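Local coordinates for protein glutathione peroxidase (Hypocrea jecorina, PDB 6VPD) that probably reduces hydroperoxides to alcohols and water at the expense of thioredoxin, as a thioredoxin-fold peroxidase of the glutathione peroxidase family, at residues Thr64-Asn69 / Phe155-Ile160; Tyr74-Lys79 / Lys178-Ile183; Trp137-Lys142 / Glu149-Asn154. One frame throughout, in Å; residues are numbered along the deposited sequence.

In the fold
Three partly buried contacts join helices of a thioredoxin fold to a loop-strand junction, to another helix and to a loop. Interactions 1 and 2 both use helix 64-80: its start meets F155 and K157 through aromatic rings and an amide, its later turns meet helix 176-188 through aliphatic side chains. They touch where L159 packs against I179, K182 and I183. Each has two buried and no exposed touching residues. Interaction 3, on the opposite side of the chain's centre from interaction 2, has two buried and two exposed (K140, R150), and a salt bridge. It borders interaction 1, since loop 149-154 runs directly into 155-160 and L138 packs on F158 and I160.

Interaction 1. Residues Thr64-Asn69 / Phe155-Ile160; sequences TYQYKN and FEKFLI
Q66, near the start of helix 64-80, and F155, in the loop leading into strand 157-160, make the nearest backbone approach of these segments, CA to CA 8.1 Å. The strand then runs away from the helix, and the contact is confined to F155 and the first residue of the strand, K157. F155 has left-handed backbone angles, and its CB and that of Q66 point toward the opposing segment. The F155 ring is met on two sides. Over one face lies Q66, whose CB stands 4.2 Å from the F155 ring centroid in a CH-pi contact; the amide oxygen OE1 sits above the same face, toward the CG-CD1 rim, with amide and ring planes 35° apart. At the ring edge, F155 CZ points into the face of Y67, a T-shaped pair with centroids 5.3 Å apart and planes at 86°. Chi1 of Y67 (-67°) lays its ring beside the backbone N, bringing CE2 and CZ up to F155 CZ although CB leads away. The Y67 side chain is also about 7 Å from that of the predicted active-site C61. Beside the amide, K157 curls back to give F155 O a hydrogen bond from NZ of 3.0 Å; NZ also donates to T174 O. With the ammonium group engaged by carbonyls, helix and loop are joined by the T-shaped pair, the CH-pi contact and van der Waals packing.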
loop_
_atom_site.group_PDB
_atom_site.type_symbol
_atom_site.label_atom_id
_atom_site.label_comp_id
_atom_site.label_asym_id
_atom_site.label_seq_id
_atom_site.Cartn_x
_atom_site.Cartn_y
_atom_site.Cartn_z
ATOM N N THR A 64 -3.330 -14.311 -2.914
ATOM C CA THR A 64 -4.144 -15.279 -2.195
ATOM C C THR A 64 -4.413 -14.840 -0.761
ATOM O O THR A 64 -5.541 -14.967 -0.268
ATOM C CB THR A 64 -3.458 -16.652 -2.243
ATOM O OG1 THR A 64 -3.267 -17.055 -3.601
ATOM C CG2 THR A 64 -4.279 -17.697 -1.517
ATOM N N TYR A 65 -3.401 -14.308 -0.080
ATOM C CA TYR A 65 -3.586 -13.990 1.327
ATOM C C TYR A 65 -4.489 -12.788 1.536
ATOM O O TYR A 65 -4.993 -12.591 2.647
ATOM C CB TYR A 65 -2.228 -13.788 1.985
ATOM C CG TYR A 65 -1.466 -15.079 1.966
ATOM C CD1 TYR A 65 -2.082 -16.256 2.356
ATOM C CD2 TYR A 65 -0.160 -15.144 1.492
ATOM C CE1 TYR A 65 -1.418 -17.457 2.321
ATOM C CE2 TYR A 65 0.519 -16.349 1.447
ATOM C CZ TYR A 65 -0.120 -17.504 1.865
ATOM O OH TYR A 65 0.538 -18.714 1.831
ATOM N N GLN A 66 -4.740 -11.996 0.502
ATOM C CA GLN A 66 -5.705 -10.932 0.715
ATOM C C GLN A 66 -7.125 -11.377 0.403
ATOM O O GLN A 66 -8.059 -10.946 1.089
ATOM C CB GLN A 66 -5.333 -9.700 -0.101
ATOM C CG GLN A 66 -5.054 -8.506 0.795
ATOM C CD GLN A 66 -4.509 -7.327 0.032
ATOM O OE1 GLN A 66 -4.322 -7.402 -1.184
ATOM N NE2 GLN A 66 -4.252 -6.223 0.737
ATOM N N TYR A 67 -7.313 -12.241 -0.604
ATOM C CA TYR A 67 -8.610 -12.892 -0.770
ATOM C C TYR A 67 -8.966 -13.711 0.461
ATOM O O TYR A 67 -10.118 -13.698 0.913
ATOM C CB TYR A 67 -8.621 -13.796 -2.001
ATOM C CG TYR A 67 -8.510 -13.070 -3.312
ATOM C CD1 TYR A 67 -9.643 -12.536 -3.932
ATOM C CD2 TYR A 67 -7.279 -12.931 -3.949
ATOM C CE1 TYR A 67 -9.548 -11.866 -5.149
ATOM C CE2 TYR A 67 -7.174 -12.272 -5.161
ATOM C CZ TYR A 67 -8.313 -11.739 -5.757
ATOM O OH TYR A 67 -8.202 -11.072 -6.958
ATOM N N LYS A 68 -7.998 -14.452 1.002
ATOM C CA LYS A 68 -8.268 -15.256 2.187
ATOM C C LYS A 68 -8.804 -14.381 3.316
ATOM O O LYS A 68 -9.844 -14.688 3.907
ATOM C CB LYS A 68 -7.005 -16.005 2.625
ATOM C CG LYS A 68 -6.605 -17.175 1.722
ATOM C CD LYS A 68 -5.305 -17.827 2.239
ATOM C CE LYS A 68 -4.999 -19.161 1.559
ATOM N NZ LYS A 68 -3.725 -19.793 2.032
ATOM N N ASN A 69 -8.121 -13.265 3.599
ATOM C CA ASN A 69 -8.539 -12.386 4.690
ATOM C C ASN A 69 -9.916 -11.775 4.439
ATOM O O ASN A 69 -10.718 -11.637 5.374
ATOM C CB ASN A 69 -7.504 -11.287 4.895
ATOM C CG ASN A 69 -6.240 -11.800 5.539
ATOM O OD1 ASN A 69 -5.132 -11.520 5.080
ATOM N ND2 ASN A 69 -6.400 -12.562 6.613
ATOM N N PHE A 155 -7.213 -3.458 -3.833
ATOM C CA PHE A 155 -7.755 -3.831 -2.524
ATOM C C PHE A 155 -7.930 -2.663 -1.560
ATOM O O PHE A 155 -7.993 -2.880 -0.347
ATOM C CB PHE A 155 -6.909 -4.920 -1.849
ATOM C CG PHE A 155 -6.943 -6.222 -2.570
ATOM C CD1 PHE A 155 -6.032 -6.492 -3.577
ATOM C CD2 PHE A 155 -7.897 -7.176 -2.264
ATOM C CE1 PHE A 155 -6.068 -7.700 -4.272
ATOM C CE2 PHE A 155 -7.938 -8.386 -2.947
ATOM C CZ PHE A 155 -7.021 -8.645 -3.954
ATOM N N GLU A 156 -8.021 -1.428 -2.039
ATOM C CA GLU A 156 -8.620 -0.404 -1.198
ATOM C C GLU A 156 -10.069 -0.807 -0.925
ATOM O O GLU A 156 -10.709 -1.474 -1.749
ATOM C CB GLU A 156 -8.533 0.985 -1.857
ATOM C CG GLU A 156 -7.105 1.608 -1.867
ATOM C CD GLU A 156 -7.072 3.144 -1.690
ATOM O OE1 GLU A 156 -6.284 3.818 -2.391
ATOM O OE2 GLU A 156 -7.807 3.686 -0.831
ATOM N N LYS A 157 -10.564 -0.462 0.269
ATOM C CA LYS A 157 -11.903 -0.840 0.725
ATOM C C LYS A 157 -12.725 0.403 1.063
ATOM O O LYS A 157 -12.207 1.349 1.665
ATOM C CB LYS A 157 -11.833 -1.741 1.969
ATOM C CG LYS A 157 -10.992 -2.973 1.815
ATOM C CD LYS A 157 -9.597 -2.782 2.389
ATOM C CE LYS A 157 -8.882 -4.120 2.539
ATOM N NZ LYS A 157 -7.400 -4.002 2.322
ATOM N N PHE A 158 -14.004 0.403 0.679
ATOM C CA PHE A 158 -14.983 1.386 1.148
ATOM C C PHE A 158 -16.122 0.679 1.869
ATOM O O PHE A 158 -16.622 -0.344 1.398
ATOM C CB PHE A 158 -15.611 2.194 0.026
ATOM C CG PHE A 158 -14.644 2.955 -0.815
ATOM C CD1 PHE A 158 -13.915 2.320 -1.810
ATOM C CD2 PHE A 158 -14.527 4.343 -0.675
ATOM C CE1 PHE A 158 -13.049 3.049 -2.629
ATOM C CE2 PHE A 158 -13.660 5.079 -1.486
ATOM C CZ PHE A 158 -12.914 4.427 -2.456
ATOM N N LEU A 159 -16.561 1.249 2.985
ATOM C CA LEU A 159 -17.637 0.690 3.789
ATOM C C LEU A 159 -18.895 1.545 3.618
ATOM O O LEU A 159 -18.864 2.751 3.882
ATOM C CB LEU A 159 -17.212 0.620 5.250
ATOM C CG LEU A 159 -18.221 0.026 6.224
ATOM C CD1 LEU A 159 -18.555 -1.389 5.792
ATOM C CD2 LEU A 159 -17.675 0.079 7.660
ATOM N N ILE A 160 -19.994 0.912 3.183
ATOM C CA ILE A 160 -21.280 1.572 2.979
ATOM C C ILE A 160 -22.193 1.243 4.154
ATOM O O ILE A 160 -22.507 0.070 4.394
ATOM C CB ILE A 160 -21.956 1.140 1.663
ATOM C CG1 ILE A 160 -21.012 1.183 0.439
ATOM C CG2 ILE A 160 -23.185 2.001 1.450
ATOM C CD1 ILE A 160 -20.327 2.481 0.192
#

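Interaction 2. Residues Tyr74-Lys79 / Lys178-Ile183; sequences YQAIKK and KIQDKI
I77 of helix 64-80 faces Q180 of helix 176-188, their CA atoms 8.0 Å apart, and supplies the tip on which this contact turns. The segment axes approach to 11.2 Å and run nearly the same way, crossing at -26°. From the I77 CB, directed toward the other helix, two branches part: CG2 lies anti to the backbone N, while CG1 takes the position anti to the carbonyl carbon (chi1 -62°). CB and CG1 serve as a stem that carries the terminal methyl across the interface, the chain being nearly extended at chi2 (160°). CD1 does the touching. It rests against I183 between that residue's two methyl ends, 3.6 Å from I183 CG2 and 3.7 Å from I183 CD1, with I183 CB slightly farther behind them. On another side CD1 meets the aliphatic part of Q180, 3.8 Å from Q180 CG. One methyl thus bridges two residues spaced three apart along helix 176-188. Beyond CG the Q180 chain is extended, and its amide passes alongside helix 64-80, where Q180 OE1 comes within 4.4 Å of A76 CB at the margin of the contact. V73, one turn earlier on helix 64-80, also packs on both Q180 and I183. Beneath the helices, F85 of strand 85-92 receives I77 and I183, and L159 of strand 157-160 also receives I183, giving the isoleucine pair an apolar floor. Two helices lying roughly parallel on one face of a sheet, one following strand 51-58 and the other closing the chain, are characteristic of the thioredoxin fold when, as here, the sheet is mixed with strand order 2-1-3-4.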
loop_
_atom_site.group_PDB
_atom_site.type_symbol
_atom_site.label_atom_id
_atom_site.label_comp_id
_atom_site.label_asym_id
_atom_site.label_seq_id
_atom_site.Cartn_x
_atom_site.Cartn_y
_atom_site.Cartn_z
ATOM N N TYR A 74 -15.710 -12.065 5.807
ATOM C CA TYR A 74 -17.055 -12.254 5.262
ATOM C C TYR A 74 -17.741 -13.480 5.839
ATOM O O TYR A 74 -18.959 -13.474 6.034
ATOM C CB TYR A 74 -16.992 -12.384 3.747
ATOM C CG TYR A 74 -18.320 -12.652 3.087
ATOM C CD1 TYR A 74 -19.341 -11.705 3.121
ATOM C CD2 TYR A 74 -18.538 -13.834 2.389
ATOM C CE1 TYR A 74 -20.543 -11.938 2.493
ATOM C CE2 TYR A 74 -19.736 -14.076 1.754
ATOM C CZ TYR A 74 -20.734 -13.129 1.806
ATOM O OH TYR A 74 -21.929 -13.382 1.174
ATOM N N GLN A 75 -16.994 -14.568 6.060
ATOM C CA GLN A 75 -17.593 -15.717 6.729
ATOM C C GLN A 75 -17.960 -15.371 8.165
ATOM O O GLN A 75 -19.081 -15.646 8.605
ATOM C CB GLN A 75 -16.659 -16.930 6.688
ATOM C CG GLN A 75 -16.274 -17.399 5.309
ATOM C CD GLN A 75 -17.439 -17.956 4.507
ATOM O OE1 GLN A 75 -18.586 -17.966 4.960
ATOM N NE2 GLN A 75 -17.148 -18.429 3.300
ATOM N N ALA A 76 -17.022 -14.769 8.906
ATOM C CA ALA A 76 -17.247 -14.339 10.279
ATOM C C ALA A 76 -18.568 -13.589 10.401
ATOM O O ALA A 76 -19.548 -14.121 10.931
ATOM C CB ALA A 76 -16.095 -13.458 10.750
ATOM N N ILE A 77 -18.618 -12.368 9.864
ATOM C CA ILE A 77 -19.808 -11.536 9.998
ATOM C C ILE A 77 -21.046 -12.207 9.405
ATOM O O ILE A 77 -22.167 -11.949 9.855
ATOM C CB ILE A 77 -19.520 -10.163 9.367
ATOM C CG1 ILE A 77 -18.376 -9.493 10.123
ATOM C CG2 ILE A 77 -20.759 -9.275 9.376
ATOM C CD1 ILE A 77 -17.710 -8.410 9.331
ATOM N N LYS A 78 -20.882 -13.081 8.405
ATOM C CA LYS A 78 -22.033 -13.842 7.912
ATOM C C LYS A 78 -22.649 -14.700 9.021
ATOM O O LYS A 78 -23.881 -14.788 9.143
ATOM C CB LYS A 78 -21.630 -14.713 6.718
ATOM C CG LYS A 78 -22.643 -14.724 5.585
ATOM C CD LYS A 78 -22.091 -15.404 4.338
ATOM C CE LYS A 78 -22.321 -16.904 4.384
ATOM N NZ LYS A 78 -23.783 -17.210 4.477
ATOM N N LYS A 79 -21.807 -15.330 9.847
ATOM C CA LYS A 79 -22.301 -16.135 10.959
ATOM C C LYS A 79 -23.035 -15.268 11.979
ATOM O O LYS A 79 -24.221 -15.479 12.256
ATOM C CB LYS A 79 -21.138 -16.881 11.618
ATOM C CG LYS A 79 -20.402 -17.847 10.687
ATOM C CD LYS A 79 -19.114 -18.394 11.330
ATOM C CE LYS A 79 -18.454 -19.471 10.457
ATOM N NZ LYS A 79 -17.181 -19.994 11.050
ATOM N N LYS A 178 -9.336 -5.243 10.699
ATOM C CA LYS A 178 -9.428 -3.984 11.429
ATOM C C LYS A 178 -10.687 -3.201 11.054
ATOM O O LYS A 178 -11.128 -2.343 11.830
ATOM C CB LYS A 178 -8.150 -3.141 11.191
ATOM C CG LYS A 178 -8.286 -1.634 11.500
ATOM C CD LYS A 178 -7.127 -0.796 10.963
ATOM C CE LYS A 178 -7.148 0.632 11.547
ATOM N NZ LYS A 178 -5.805 1.292 11.544
ATOM N N ILE A 179 -11.301 -3.500 9.907
ATOM C CA ILE A 179 -12.603 -2.920 9.620
ATOM C C ILE A 179 -13.711 -3.588 10.420
ATOM O O ILE A 179 -14.787 -2.993 10.582
ATOM C CB ILE A 179 -12.928 -3.044 8.128
ATOM C CG1 ILE A 179 -11.678 -2.873 7.283
ATOM C CG2 ILE A 179 -13.974 -2.023 7.710
ATOM C CD1 ILE A 179 -12.002 -2.952 5.815
ATOM N N GLN A 180 -13.450 -4.799 10.941
ATOM C CA GLN A 180 -14.503 -5.696 11.415
ATOM C C GLN A 180 -15.396 -5.030 12.450
ATOM O O GLN A 180 -16.618 -5.212 12.425
ATOM C CB GLN A 180 -13.886 -6.970 11.994
ATOM C CG GLN A 180 -14.607 -8.261 11.600
ATOM C CD GLN A 180 -13.763 -9.509 11.851
ATOM O OE1 GLN A 180 -13.261 -10.134 10.915
ATOM N NE2 GLN A 180 -13.610 -9.872 13.115
ATOM N N ASP A 181 -14.809 -4.256 13.371
ATOM C CA ASP A 181 -15.623 -3.593 14.383
ATOM C C ASP A 181 -16.374 -2.385 13.822
ATOM O O ASP A 181 -17.458 -2.055 14.321
ATOM C CB ASP A 181 -14.761 -3.208 15.599
ATOM C CG ASP A 181 -13.967 -4.413 16.187
ATOM O OD1 ASP A 181 -14.477 -5.563 16.150
ATOM O OD2 ASP A 181 -12.844 -4.213 16.720
ATOM N N LYS A 182 -15.844 -1.736 12.777
ATOM C CA LYS A 182 -16.616 -0.713 12.072
ATOM C C LYS A 182 -17.794 -1.325 11.313
ATOM O O LYS A 182 -18.874 -0.721 11.242
ATOM C CB LYS A 182 -15.717 0.059 11.113
ATOM C CG LYS A 182 -14.770 1.017 11.795
ATOM C CD LYS A 182 -15.435 2.312 12.210
ATOM C CE LYS A 182 -16.372 2.836 11.134
ATOM N NZ LYS A 182 -17.276 3.848 11.734
ATOM N N ILE A 183 -17.601 -2.508 10.715
ATOM C CA ILE A 183 -18.708 -3.184 10.047
ATOM C C ILE A 183 -19.821 -3.451 11.037
ATOM O O ILE A 183 -20.975 -3.053 10.829
ATOM C CB ILE A 183 -18.242 -4.493 9.387
ATOM C CG1 ILE A 183 -17.371 -4.204 8.172
ATOM C CG2 ILE A 183 -19.458 -5.301 8.952
ATOM C CD1 ILE A 183 -16.318 -5.246 7.959
#

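Interaction 3. Residues Trp137-Lys142 / Glu149-Asn154; sequences WLKKEK and ERVKWN
K139 and E149 bury the greater part of this contact, which fastens helix 133-141 of the thioredoxin fold to the loop that returns from it toward strand 157-160. Their CA atoms come to 5.3 Å, close enough for E149 to lie along the helix: K139 CB packs on E149 CG and K139 CG on E149 O. K139 is bent at chi2 and chi3, which carries it past the loop backbone; its CD comes 4.2 Å from V151 CG2 and its NZ is hydrogen-bonded to V126 O. That carbonyl helps hold the ammonium group near R150, where K139 NZ and R150 NH1 stand 3.2 Å apart as two donors with like charges. E149 OE2, 5.2 Å from K139 NZ and not in contact with it, may partly offset these charges. The backbone O of E149 accepts a hydrogen bond from R169 NH2, while R169 NH1 reaches K142 O and links both segments to strand 166-170. With CG anti to the backbone N (chi1 -176°) and the rest extended, the E149 carboxylate reaches back to K140, whose aliphatic CD and CE lie against both oxygens. Replacing E149 by an alanine would remove the carboxylate, and K140 would probably lose its charged mate while a gap opened beside K139 CB. The salt bridge itself is made on the exposed K140 side, where K140 NZ donates at 3.0 Å to E149 OE1, which accepts through its syn lone pair, on the side of OE2.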
loop_
_atom_site.group_PDB
_atom_site.type_symbol
_atom_site.label_atom_id
_atom_site.label_comp_id
_atom_site.label_asym_id
_atom_site.label_seq_id
_atom_site.Cartn_x
_atom_site.Cartn_y
_atom_site.Cartn_z
ATOM N N TRP A 137 -18.024 8.476 -7.559
ATOM C CA TRP A 137 -18.761 8.903 -6.377
ATOM C C TRP A 137 -18.049 8.489 -5.087
ATOM O O TRP A 137 -17.860 9.318 -4.188
ATOM C CB TRP A 137 -20.177 8.337 -6.432
ATOM C CG TRP A 137 -21.034 8.699 -5.271
ATOM C CD1 TRP A 137 -21.717 9.871 -5.081
ATOM C CD2 TRP A 137 -21.328 7.871 -4.138
ATOM N NE1 TRP A 137 -22.417 9.817 -3.904
ATOM C CE2 TRP A 137 -22.194 8.602 -3.303
ATOM C CE3 TRP A 137 -20.960 6.578 -3.761
ATOM C CZ2 TRP A 137 -22.685 8.084 -2.109
ATOM C CZ3 TRP A 137 -21.429 6.078 -2.571
ATOM C CH2 TRP A 137 -22.282 6.824 -1.761
ATOM N N LEU A 138 -17.657 7.205 -4.971
ATOM C CA LEU A 138 -16.963 6.734 -3.769
ATOM C C LEU A 138 -15.741 7.590 -3.441
ATOM O O LEU A 138 -15.469 7.876 -2.274
ATOM C CB LEU A 138 -16.529 5.272 -3.933
ATOM C CG LEU A 138 -17.599 4.177 -3.846
ATOM C CD1 LEU A 138 -16.978 2.812 -4.032
ATOM C CD2 LEU A 138 -18.383 4.228 -2.555
ATOM N N LYS A 139 -14.999 8.017 -4.464
ATOM C CA LYS A 139 -13.736 8.716 -4.231
ATOM C C LYS A 139 -13.962 10.143 -3.727
ATOM O O LYS A 139 -13.309 10.567 -2.767
ATOM C CB LYS A 139 -12.898 8.681 -5.514
ATOM C CG LYS A 139 -12.129 7.346 -5.706
ATOM C CD LYS A 139 -12.016 6.913 -7.162
ATOM C CE LYS A 139 -11.137 7.810 -7.981
ATOM N NZ LYS A 139 -11.456 7.669 -9.419
ATOM N N LYS A 140 -14.887 10.891 -4.354
ATOM C CA LYS A 140 -15.288 12.204 -3.851
ATOM C C LYS A 140 -15.872 12.111 -2.453
ATOM O O LYS A 140 -15.573 12.944 -1.591
ATOM C CB LYS A 140 -16.334 12.846 -4.773
ATOM C CG LYS A 140 -15.824 13.264 -6.144
ATOM C CD LYS A 140 -14.873 14.441 -6.038
ATOM C CE LYS A 140 -14.293 14.809 -7.386
ATOM N NZ LYS A 140 -13.188 15.794 -7.252
ATOM N N GLU A 141 -16.739 11.121 -2.216
ATOM C CA GLU A 141 -17.452 11.036 -0.941
ATOM C C GLU A 141 -16.528 10.728 0.227
ATOM O O GLU A 141 -16.827 11.097 1.366
ATOM C CB GLU A 141 -18.550 9.987 -1.026
ATOM C CG GLU A 141 -19.737 10.482 -1.831
ATOM C CD GLU A 141 -20.360 11.751 -1.237
ATOM O OE1 GLU A 141 -20.506 12.756 -1.972
ATOM O OE2 GLU A 141 -20.692 11.743 -0.023
ATOM N N LYS A 142 -15.415 10.046 -0.017
ATOM C CA LYS A 142 -14.478 9.706 1.046
ATOM C C LYS A 142 -13.077 9.742 0.454
ATOM O O LYS A 142 -12.558 8.728 -0.028
ATOM C CB LYS A 142 -14.797 8.347 1.657
ATOM C CG LYS A 142 -14.123 8.119 3.004
ATOM C CD LYS A 142 -14.920 8.660 4.160
ATOM C CE LYS A 142 -14.102 8.542 5.431
ATOM N NZ LYS A 142 -14.597 9.442 6.529
ATOM N N GLU A 149 -7.656 11.552 -3.874
ATOM C CA GLU A 149 -8.898 10.894 -4.237
ATOM C C GLU A 149 -8.673 9.573 -4.981
ATOM O O GLU A 149 -9.444 8.623 -4.785
ATOM C CB GLU A 149 -9.734 11.884 -5.054
ATOM C CG GLU A 149 -11.083 11.380 -5.434
ATOM C CD GLU A 149 -11.955 12.432 -6.097
ATOM O OE1 GLU A 149 -11.857 13.622 -5.695
ATOM O OE2 GLU A 149 -12.728 12.060 -7.022
ATOM N N ARG A 150 -7.602 9.468 -5.778
ATOM C CA ARG A 150 -7.261 8.227 -6.477
ATOM C C ARG A 150 -7.117 7.035 -5.534
ATOM O O ARG A 150 -6.590 7.147 -4.421
ATOM C CB ARG A 150 -5.955 8.393 -7.267
ATOM C CG ARG A 150 -6.030 9.314 -8.506
ATOM C CD ARG A 150 -6.722 8.576 -9.655
ATOM N NE ARG A 150 -7.285 9.427 -10.704
ATOM C CZ ARG A 150 -8.453 10.054 -10.618
ATOM N NH1 ARG A 150 -9.189 9.913 -9.513
ATOM N NH2 ARG A 150 -8.874 10.781 -11.654
ATOM N N VAL A 151 -7.586 5.878 -6.013
ATOM C CA VAL A 151 -7.209 4.601 -5.422
ATOM C C VAL A 151 -5.754 4.311 -5.748
ATOM O O VAL A 151 -5.337 4.347 -6.914
ATOM C CB VAL A 151 -8.130 3.488 -5.931
ATOM C CG1 VAL A 151 -7.728 2.157 -5.331
ATOM C CG2 VAL A 151 -9.579 3.824 -5.591
ATOM N N LYS A 152 -4.970 4.017 -4.718
ATOM C CA LYS A 152 -3.530 3.870 -4.892
ATOM C C LYS A 152 -3.165 2.499 -5.445
ATOM O O LYS A 152 -2.297 2.396 -6.315
ATOM C CB LYS A 152 -2.816 4.113 -3.561
ATOM C CG LYS A 152 -3.225 5.415 -2.883
ATOM C CD LYS A 152 -3.190 5.310 -1.346
ATOM C CE LYS A 152 -4.323 6.132 -0.697
ATOM N NZ LYS A 152 -4.397 5.961 0.790
ATOM N N TRP A 153 -3.824 1.441 -4.976
ATOM C CA TRP A 153 -3.396 0.087 -5.285
ATOM C C TRP A 153 -4.621 -0.823 -5.293
ATOM O O TRP A 153 -5.749 -0.385 -5.026
ATOM C CB TRP A 153 -2.334 -0.350 -4.275
ATOM C CG TRP A 153 -1.557 -1.584 -4.631
ATOM C CD1 TRP A 153 -1.444 -2.734 -3.886
ATOM C CD2 TRP A 153 -0.774 -1.796 -5.814
ATOM N NE1 TRP A 153 -0.636 -3.646 -4.539
ATOM C CE2 TRP A 153 -0.220 -3.098 -5.726
ATOM C CE3 TRP A 153 -0.503 -1.023 -6.948
ATOM C CZ2 TRP A 153 0.591 -3.635 -6.729
ATOM C CZ3 TRP A 153 0.291 -1.565 -7.953
ATOM C CH2 TRP A 153 0.840 -2.852 -7.830
ATOM N N ASN A 154 -4.405 -2.100 -5.618
ATOM C CA ASN A 154 -5.493 -3.057 -5.498
ATOM C C ASN A 154 -5.934 -3.135 -4.040
ATOM O O ASN A 154 -5.149 -2.884 -3.118
ATOM C CB ASN A 154 -5.078 -4.456 -5.987
ATOM C CG ASN A 154 -4.339 -4.443 -7.317
ATOM O OD1 ASN A 154 -4.919 -4.181 -8.372
ATOM N ND2 ASN A 154 -3.057 -4.787 -7.275
#